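Nitrite oxidoreductase subunit A (Kuenenia stuttgartiensis, PDB 7B04) is a NarG-like subunit of the molybdopterin oxidoreductase family that binds a molybdenum atom, two molybdopterin guanine dinucleotide-type cofactors and an iron/sulfur cluster. Local coordinates at residues Ile387-Leu392 and Tyr867-Asp872; Leu1073-Lys1078 and Asp1090-Asn1095. All coordinates share one frame; numbering follows the deposited sequence.

Contact 1: Ile387-Leu392 and Tyr867-Asp872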
ATOM      1  N   ILE B 387      47.708  12.040  -7.212  1.00 68.24           N
ATOM      2  CA  ILE B 387      47.506  10.966  -8.232  1.00 68.10           C
ATOM      3  C   ILE B 387      48.574  11.048  -9.316  1.00 66.16           C
ATOM      4  O   ILE B 387      48.738  12.105  -9.900  1.00 55.64           O
ATOM      5  CB  ILE B 387      46.122  11.038  -8.896  1.00 59.32           C
ATOM      6  CG1 ILE B 387      45.032  11.492  -7.932  1.00 60.01           C
ATOM      7  CG2 ILE B 387      45.772   9.708  -9.521  1.00 56.50           C
ATOM      8  CD1 ILE B 387      44.036  10.422  -7.648  1.00 61.04           C
ATOM      9  N   ARG B 388      49.212   9.913  -9.584  1.00 68.86           N
ATOM     10  CA  ARG B 388      50.248   9.761 -10.626  1.00 61.74           C
ATOM     11  C   ARG B 388      49.585   9.801 -11.999  1.00 57.24           C
ATOM     12  O   ARG B 388      48.508   9.274 -12.173  1.00 56.74           O
ATOM     13  CB  ARG B 388      50.994   8.446 -10.415  1.00 55.49           C
ATOM     14  CG  ARG B 388      52.079   8.164 -11.432  1.00 53.22           C
ATOM     15  CD  ARG B 388      53.174   7.442 -10.695  1.00 59.86           C
ATOM     16  NE  ARG B 388      53.720   6.320 -11.425  1.00 63.76           N
ATOM     17  CZ  ARG B 388      54.760   5.629 -11.022  1.00 60.45           C
ATOM     18  NH1 ARG B 388      55.195   4.611 -11.729  1.00 57.80           N
ATOM     19  NH2 ARG B 388      55.366   5.953  -9.904  1.00 54.20           N
ATOM     20  N   THR B 389      50.281  10.383 -12.953  1.00 57.66           N
ATOM     21  CA  THR B 389      49.784  10.535 -14.326  1.00 53.58           C
ATOM     22  C   THR B 389      50.143   9.372 -15.257  1.00 60.09           C
ATOM     23  O   THR B 389      49.429   9.156 -16.244  1.00 57.03           O
ATOM     24  CB  THR B 389      50.289  11.853 -14.945  1.00 48.57           C
ATOM     25  OG1 THR B 389      50.027  12.937 -14.048  1.00 46.04           O
ATOM     26  CG2 THR B 389      49.572  12.157 -16.271  1.00 50.41           C
ATOM     27  N   ASP B 390      51.213   8.615 -14.993  1.00 59.46           N
ATOM     28  CA  ASP B 390      51.544   7.501 -15.884  1.00 61.08           C
ATOM     29  C   ASP B 390      50.485   6.408 -15.809  1.00 67.43           C
ATOM     30  O   ASP B 390      49.898   6.017 -16.826  1.00 64.05           O
ATOM     31  CB  ASP B 390      52.912   6.903 -15.530  1.00 68.01           C
ATOM     32  CG  ASP B 390      53.923   7.941 -15.091  1.00 74.90           C
ATOM     33  OD1 ASP B 390      54.272   8.818 -15.907  1.00 82.23           O
ATOM     34  OD2 ASP B 390      54.391   7.861 -13.939  1.00 68.78           O
ATOM     35  N   THR B 391      50.223   5.909 -14.602  1.00 62.61           N
ATOM     36  CA  THR B 391      49.317   4.794 -14.369  1.00 66.11           C
ATOM     37  C   THR B 391      47.908   5.206 -13.957  1.00 63.47           C
ATOM     38  O   THR B 391      47.008   4.361 -13.991  1.00 61.45           O
ATOM     39  CB  THR B 391      49.897   3.859 -13.303  1.00 69.39           C
ATOM     40  OG1 THR B 391      49.990   4.558 -12.055  1.00 65.88           O
ATOM     41  CG2 THR B 391      51.280   3.384 -13.717  1.00 62.31           C
ATOM     42  N   LEU B 392      47.705   6.460 -13.553  1.00 62.39           N
ATOM     43  CA  LEU B 392      46.458   6.978 -12.990  1.00 64.77           C
ATOM     44  C   LEU B 392      46.167   6.423 -11.601  1.00 58.71           C
ATOM     45  O   LEU B 392      45.061   6.619 -11.080  1.00 54.67           O
ATOM     46  CB  LEU B 392      45.255   6.735 -13.910  1.00 52.87           C
ATOM     47  CG  LEU B 392      45.365   7.406 -15.280  1.00 45.87           C
ATOM     48  CD1 LEU B 392      44.275   6.901 -16.205  1.00 51.76           C
ATOM     49  CD2 LEU B 392      45.306   8.920 -15.138  1.00 51.89           C
ATOM     50  N   TYR B 867      42.576  12.138 -18.664  1.00 56.39           N
ATOM     51  CA  TYR B 867      42.936  11.220 -17.596  1.00 58.26           C
ATOM     52  C   TYR B 867      41.955  10.064 -17.465  1.00 57.62           C
ATOM     53  O   TYR B 867      42.131   9.213 -16.588  1.00 49.54           O
ATOM     54  CB  TYR B 867      43.046  11.999 -16.285  1.00 51.38           C
ATOM     55  CG  TYR B 867      43.964  13.188 -16.441  1.00 59.97           C
ATOM     56  CD1 TYR B 867      45.163  13.066 -17.134  1.00 65.38           C
ATOM     57  CD2 TYR B 867      43.617  14.437 -15.948  1.00 61.82           C
ATOM     58  CE1 TYR B 867      46.004  14.145 -17.304  1.00 59.82           C
ATOM     59  CE2 TYR B 867      44.449  15.526 -16.119  1.00 69.28           C
ATOM     60  CZ  TYR B 867      45.644  15.372 -16.797  1.00 62.73           C
ATOM     61  OH  TYR B 867      46.486  16.446 -16.968  1.00 57.69           O
ATOM     62  N   ILE B 868      40.921  10.032 -18.297  1.00 58.14           N
ATOM     63  CA  ILE B 868      40.079   8.859 -18.479  1.00 59.89           C
ATOM     64  C   ILE B 868      40.578   8.161 -19.737  1.00 55.44           C
ATOM     65  O   ILE B 868      40.468   8.706 -20.840  1.00 55.38           O
ATOM     66  CB  ILE B 868      38.594   9.229 -18.595  1.00 65.44           C
ATOM     67  CG1 ILE B 868      38.114   9.936 -17.327  1.00 61.42           C
ATOM     68  CG2 ILE B 868      37.758   7.988 -18.873  1.00 54.81           C
ATOM     69  CD1 ILE B 868      36.747  10.570 -17.468  1.00 57.56           C
ATOM     70  N   ARG B 869      41.131   6.962 -19.585  1.00 50.55           N
ATOM     71  CA  ARG B 869      41.725   6.222 -20.698  1.00 52.14           C
ATOM     72  C   ARG B 869      41.139   4.820 -20.727  1.00 52.10           C
ATOM     73  O   ARG B 869      41.802   3.842 -20.359  1.00 53.05           O
ATOM     74  CB  ARG B 869      43.249   6.177 -20.584  1.00 55.58           C
ATOM     75  CG  ARG B 869      43.845   7.336 -19.816  1.00 60.59           C
ATOM     76  CD  ARG B 869      45.219   7.700 -20.341  1.00 59.25           C
ATOM     77  NE  ARG B 869      45.804   8.809 -19.594  1.00 61.20           N
ATOM     78  CZ  ARG B 869      46.950   8.735 -18.928  1.00 67.93           C
ATOM     79  NH1 ARG B 869      47.637   7.601 -18.913  1.00 60.92           N
ATOM     80  NH2 ARG B 869      47.407   9.794 -18.273  1.00 63.17           N
ATOM     81  N   PRO B 870      39.893   4.684 -21.162  1.00 50.51           N
ATOM     82  CA  PRO B 870      39.241   3.378 -21.141  1.00 51.97           C
ATOM     83  C   PRO B 870      39.664   2.533 -22.329  1.00 53.74           C
ATOM     84  O   PRO B 870      40.337   2.981 -23.260  1.00 55.95           O
ATOM     85  CB  PRO B 870      37.755   3.725 -21.229  1.00 52.77           C
ATOM     86  CG  PRO B 870      37.731   4.975 -22.023  1.00 48.10           C
ATOM     87  CD  PRO B 870      38.982   5.739 -21.644  1.00 44.31           C
ATOM     88  N   ASP B 871      39.277   1.261 -22.300  1.00 47.42           N
ATOM     89  CA  ASP B 871      39.561   0.376 -23.455  1.00 50.93           C
ATOM     90  C   ASP B 871      38.201   0.086 -24.068  1.00 51.38           C
ATOM     91  O   ASP B 871      37.338  -0.282 -23.326  1.00 54.32           O
ATOM     92  CB  ASP B 871      40.336  -0.884 -23.064  1.00 55.38           C
ATOM     93  CG  ASP B 871      40.469  -1.909 -24.176  1.00 55.56           C
ATOM     94  OD1 ASP B 871      39.811  -1.750 -25.176  1.00 55.68           O
ATOM     95  OD2 ASP B 871      41.224  -2.860 -24.018  1.00 52.30           O
ATOM     96  N   ASP B 872      38.043   0.289 -25.369  1.00 47.70           N
ATOM     97  CA  ASP B 872      36.728   0.097 -26.019  1.00 45.63           C
ATOM     98  C   ASP B 872      36.485  -1.373 -26.342  1.00 46.11           C
ATOM     99  O   ASP B 872      35.369  -1.694 -26.679  1.00 39.88           O
ATOM    100  CB  ASP B 872      36.620   0.986 -27.252  1.00 45.40           C
ATOM    101  CG  ASP B 872      37.381   0.448 -28.438  1.00 57.51           C
ATOM    102  OD1 ASP B 872      38.159  -0.458 -28.248  1.00 67.45           O
ATOM    103  OD2 ASP B 872      37.182   0.945 -29.534  1.00 56.87           O
TER
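Where strand 386-388 ends and the chain turns through Thr-389 to Leu-392, the guanidinium of Arg-869 is received from the loop 867-872 by backbone oxygens. The firmer bond runs from Arg-869 NH2 to Thr-389 O, 2.9 Å long with an N-H...O angle of 154°; NH2 lies in the carbonyl plane, while the oxygen is tilted modestly from the guanidinium plane. Arg-869 NH1 adds a weak bond to Asp-390 O at 3.5 Å, and two successive carbonyls thus share one cationic group. Arg-869 NE is turned back to its own loop, bonded to Pro-866 O, which would restrict rotation of the group. The strand behind the turn is an outermost member of a three-stranded antiparallel sheet: Ile-387 pairs through its backbone with Met-479 of strand 475-480, and Thr-389 OG1 is hydrogen-bonded to Glu-477 O. With OG1 so placed (chi1 -50°), Thr-389 CG2 stands anti to the backbone N and comes to the guanidinium edge, 3.8 Å from Arg-869 NH2. The same methyl lies obliquely to the Tyr-867 ring, 4.2 Å from its CE1. Leu-392 supplies the apolar half of the contact. Its CD2 sits 3.9 Å above one guanidinium face of Arg-869, displaced toward the rim, and is also 4.0 Å from Tyr-867 CB, whereas its CD1 approaches the aliphatic part of the arginine at CG (3.7 Å). Tyr-867 continues this packing onto Met-484 of helix 481-488, and its carbonyl oxygen accepts a bond from Asn-843 ND2. On the exposed side, Asp-390 points its CB away from the loop, and its OD2 is 3.0 Å from Arg-388 NE, an attraction of charges alone because the oxygen lies well outside the guanidinium plane.

Contact 2: Leu1073-Lys1078 and Asp1090-Asn1095; sequences LFHKAK and DNHCIN
Leu-1073 and His-1075 close on His-1092 in the densely packed part of this contact. Leu-1073 CD2 stands over the centre of the His-1092 ring, 3.4 Å from its centroid and 10° off the normal, a CH-pi contact. His-1075 takes the crowded position between backbone N and carbonyl carbon (chi1 56°), and its ring meets that of His-1092 obliquely, centroids 5.3 Å apart and planes at 71°. Asn-1091 reaches the His-1075 ring tip to tip: its ND2 lies at the ring edge, 3.2 Å from CD2, and gives a weak hydrogen bond to Lys-1076 O. Pro-281 of helix 280-283 touches Leu-1073, His-1075 and Asn-1091.

The other end is looser. Lys-1078, partly exposed, runs obliquely past Asp-1090, with CE 4.1 Å from CB, and its NZ remains 4.7 Å from Asp-1090 OD2. Each charged group has partners elsewhere: Lys-1078 NZ bonds to Ala-1089 O, and Asp-1090 OD1 accepts from Asn-269 N and Tyr-270 N. The Asp-1090 side chain is about 11 Å from the molybdenum atom. Strands 1075-1076 and 1083-1084 pair antiparallel as a short beta hairpin, and the loop after it folds back beside its first strand.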
ATOM      1  N   LEU B1073      38.599  -5.278  -4.956  1.00 47.06           N
ATOM      2  CA  LEU B1073      37.876  -4.202  -4.270  1.00 44.51           C
ATOM      3  C   LEU B1073      37.991  -4.382  -2.757  1.00 48.04           C
ATOM      4  O   LEU B1073      37.208  -5.103  -2.137  1.00 57.46           O
ATOM      5  CB  LEU B1073      36.418  -4.135  -4.709  1.00 45.95           C
ATOM      6  CG  LEU B1073      35.727  -2.916  -4.090  1.00 45.94           C
ATOM      7  CD1 LEU B1073      36.428  -1.629  -4.511  1.00 48.41           C
ATOM      8  CD2 LEU B1073      34.250  -2.865  -4.438  1.00 46.66           C
ATOM      9  N   PHE B1074      38.993  -3.733  -2.166  1.00 50.46           N
ATOM     10  CA  PHE B1074      39.203  -3.764  -0.721  1.00 42.70           C
ATOM     11  C   PHE B1074      38.069  -3.091   0.049  1.00 48.28           C
ATOM     12  O   PHE B1074      38.132  -1.889   0.324  1.00 54.68           O
ATOM     13  CB  PHE B1074      40.529  -3.079  -0.381  1.00 44.48           C
ATOM     14  CG  PHE B1074      40.825  -3.019   1.090  1.00 43.02           C
ATOM     15  CD1 PHE B1074      41.189  -4.157   1.785  1.00 44.10           C
ATOM     16  CD2 PHE B1074      40.748  -1.816   1.777  1.00 43.17           C
ATOM     17  CE1 PHE B1074      41.464  -4.102   3.138  1.00 47.78           C
ATOM     18  CE2 PHE B1074      41.018  -1.754   3.128  1.00 46.59           C
ATOM     19  CZ  PHE B1074      41.378  -2.897   3.810  1.00 47.92           C
ATOM     20  N   HIS B1075      37.009  -3.832   0.356  1.00 43.34           N
ATOM     21  CA  HIS B1075      35.914  -3.349   1.196  1.00 42.50           C
ATOM     22  C   HIS B1075      35.762  -4.232   2.437  1.00 44.51           C
ATOM     23  O   HIS B1075      36.475  -5.225   2.618  1.00 37.83           O
ATOM     24  CB  HIS B1075      34.604  -3.258   0.409  1.00 41.08           C
ATOM     25  CG  HIS B1075      34.194  -4.543  -0.231  1.00 40.69           C
ATOM     26  ND1 HIS B1075      34.813  -5.042  -1.355  1.00 48.54           N
ATOM     27  CD2 HIS B1075      33.220  -5.427   0.089  1.00 42.31           C
ATOM     28  CE1 HIS B1075      34.242  -6.180  -1.698  1.00 48.25           C
ATOM     29  NE2 HIS B1075      33.272  -6.438  -0.838  1.00 48.31           N
ATOM     30  N   LYS B1076      34.816  -3.852   3.297  1.00 47.29           N
ATOM     31  CA  LYS B1076      34.568  -4.528   4.566  1.00 38.89           C
ATOM     32  C   LYS B1076      33.536  -5.642   4.428  1.00 40.39           C
ATOM     33  O   LYS B1076      32.519  -5.485   3.745  1.00 38.47           O
ATOM     34  CB  LYS B1076      34.081  -3.525   5.615  1.00 39.28           C
ATOM     35  CG  LYS B1076      33.642  -4.162   6.929  1.00 42.41           C
ATOM     36  CD  LYS B1076      32.898  -3.176   7.817  1.00 41.26           C
ATOM     37  CE  LYS B1076      32.517  -3.806   9.150  1.00 55.89           C
ATOM     38  NZ  LYS B1076      31.558  -4.936   8.995  1.00 56.22           N
ATOM     39  N   ALA B1077      33.811  -6.770   5.080  1.00 47.93           N
ATOM     40  CA  ALA B1077      32.861  -7.873   5.111  1.00 43.91           C
ATOM     41  C   ALA B1077      31.615  -7.474   5.894  1.00 50.98           C
ATOM     42  O   ALA B1077      31.697  -6.785   6.914  1.00 56.33           O
ATOM     43  CB  ALA B1077      33.503  -9.114   5.729  1.00 42.07           C
ATOM     44  N   LYS B1078      30.452  -7.919   5.412  1.00 54.27           N
ATOM     45  CA  LYS B1078      29.191  -7.448   5.979  1.00 44.29           C
ATOM     46  C   LYS B1078      28.934  -8.000   7.380  1.00 41.54           C
ATOM     47  O   LYS B1078      28.291  -7.328   8.194  1.00 46.49           O
ATOM     48  CB  LYS B1078      28.027  -7.777   5.038  1.00 43.08           C
ATOM     49  CG  LYS B1078      27.701  -9.251   4.863  1.00 45.24           C
ATOM     50  CD  LYS B1078      26.525  -9.418   3.905  1.00 41.07           C
ATOM     51  CE  LYS B1078      26.052 -10.860   3.820  1.00 42.88           C
ATOM     52  NZ  LYS B1078      27.041 -11.739   3.140  1.00 50.54           N
ATOM     53  N   ASP B1090      25.721 -10.135  -1.266  1.00 43.91           N
ATOM     54  CA  ASP B1090      25.050  -8.971  -0.698  1.00 37.03           C
ATOM     55  C   ASP B1090      26.036  -7.856  -0.368  1.00 41.91           C
ATOM     56  O   ASP B1090      25.672  -6.916   0.349  1.00 48.19           O
ATOM     57  CB  ASP B1090      24.205  -9.330   0.527  1.00 38.79           C
ATOM     58  CG  ASP B1090      23.249 -10.502   0.253  1.00 39.75           C
ATOM     59  OD1 ASP B1090      22.870 -10.706  -0.921  1.00 42.61           O
ATOM     60  OD2 ASP B1090      22.844 -11.197   1.209  1.00 42.10           O
ATOM     61  N   ASN B1091      27.284  -7.940  -0.849  1.00 48.98           N
ATOM     62  CA  ASN B1091      28.292  -6.902  -0.634  1.00 52.78           C
ATOM     63  C   ASN B1091      29.293  -6.985  -1.776  1.00 51.54           C
ATOM     64  O   ASN B1091      30.245  -7.764  -1.695  1.00 45.76           O
ATOM     65  CB  ASN B1091      28.991  -7.102   0.693  1.00 49.42           C
ATOM     66  CG  ASN B1091      29.741  -5.880   1.146  1.00 46.88           C
ATOM     67  OD1 ASN B1091      29.407  -4.755   0.779  1.00 51.52           O
ATOM     68  ND2 ASN B1091      30.760  -6.093   1.966  1.00 50.54           N
ATOM     69  N   HIS B1092      29.163  -6.091  -2.754  1.00 52.06           N
ATOM     70  CA  HIS B1092      29.956  -6.079  -3.982  1.00 50.95           C
ATOM     71  C   HIS B1092      29.770  -7.358  -4.805  1.00 46.22           C
ATOM     72  O   HIS B1092      30.677  -8.192  -4.960  1.00 50.91           O
ATOM     73  CB  HIS B1092      31.433  -5.889  -3.702  1.00 46.45           C
ATOM     74  CG  HIS B1092      32.226  -5.651  -4.947  1.00 46.82           C
ATOM     75  ND1 HIS B1092      31.850  -4.709  -5.882  1.00 44.35           N
ATOM     76  CD2 HIS B1092      33.294  -6.301  -5.469  1.00 46.61           C
ATOM     77  CE1 HIS B1092      32.696  -4.740  -6.893  1.00 43.97           C
ATOM     78  NE2 HIS B1092      33.578  -5.697  -6.668  1.00 48.51           N
ATOM     79  N   CYS B1093      28.561  -7.520  -5.321  1.00 45.00           N
ATOM     80  CA  CYS B1093      28.291  -8.453  -6.403  1.00 41.83           C
ATOM     81  C   CYS B1093      27.237  -7.802  -7.294  1.00 38.35           C
ATOM     82  O   CYS B1093      26.923  -6.610  -7.148  1.00 40.25           O
ATOM     83  CB  CYS B1093      27.924  -9.845  -5.856  1.00 45.31           C
ATOM     84  SG  CYS B1093      26.520  -9.941  -4.764  1.00 53.83           S
ATOM     85  N   ILE B1094      26.743  -8.570  -8.270  1.00 40.37           N
ATOM     86  CA  ILE B1094      25.855  -8.014  -9.292  1.00 40.15           C
ATOM     87  C   ILE B1094      24.612  -7.428  -8.647  1.00 40.28           C
ATOM     88  O   ILE B1094      23.933  -8.084  -7.845  1.00 42.00           O
ATOM     89  CB  ILE B1094      25.446  -9.071 -10.328  1.00 39.99           C
ATOM     90  CG1 ILE B1094      26.583  -9.401 -11.287  1.00 41.56           C
ATOM     91  CG2 ILE B1094      24.303  -8.557 -11.157  1.00 41.22           C
ATOM     92  CD1 ILE B1094      26.110 -10.207 -12.527  1.00 40.90           C
ATOM     93  N   ASN B1095      24.300  -6.188  -9.016  1.00 43.79           N
ATOM     94  CA  ASN B1095      23.129  -5.469  -8.523  1.00 40.53           C
ATOM     95  C   ASN B1095      22.164  -5.318  -9.692  1.00 48.47           C
ATOM     96  O   ASN B1095      22.387  -4.501 -10.591  1.00 49.19           O
ATOM     97  CB  ASN B1095      23.525  -4.109  -7.971  1.00 29.51           C
ATOM     98  CG  ASN B1095      22.694  -3.712  -6.776  1.00 43.50           C
ATOM     99  OD1 ASN B1095      22.802  -4.308  -5.704  1.00 52.73           O
ATOM    100  ND2 ASN B1095      21.843  -2.710  -6.953  1.00 46.15           N
TER

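Overall arrangement
Contact 1 closes before contact 2 opens along the chain, so the two follow in series. Their centres are 24 Å apart and their nearest atoms about 14 Å, with no touch. They share no strand or sheet: contact 1 joins the edge of the sheet containing 386-388 and 475-480 to a loop between strand 860-862 and helix 882-887, bridging 474 intervening residues, whereas contact 2 is local, spanning only 11 residues around strand 1083-1084. Depth differs as well. Contact 1 lies 33 Å from the chain centre at the surface, contact 2 14 Å from it and buried. One therefore ties distant chain regions together peripherally, the other packs a buried loop against the hairpin that precedes it.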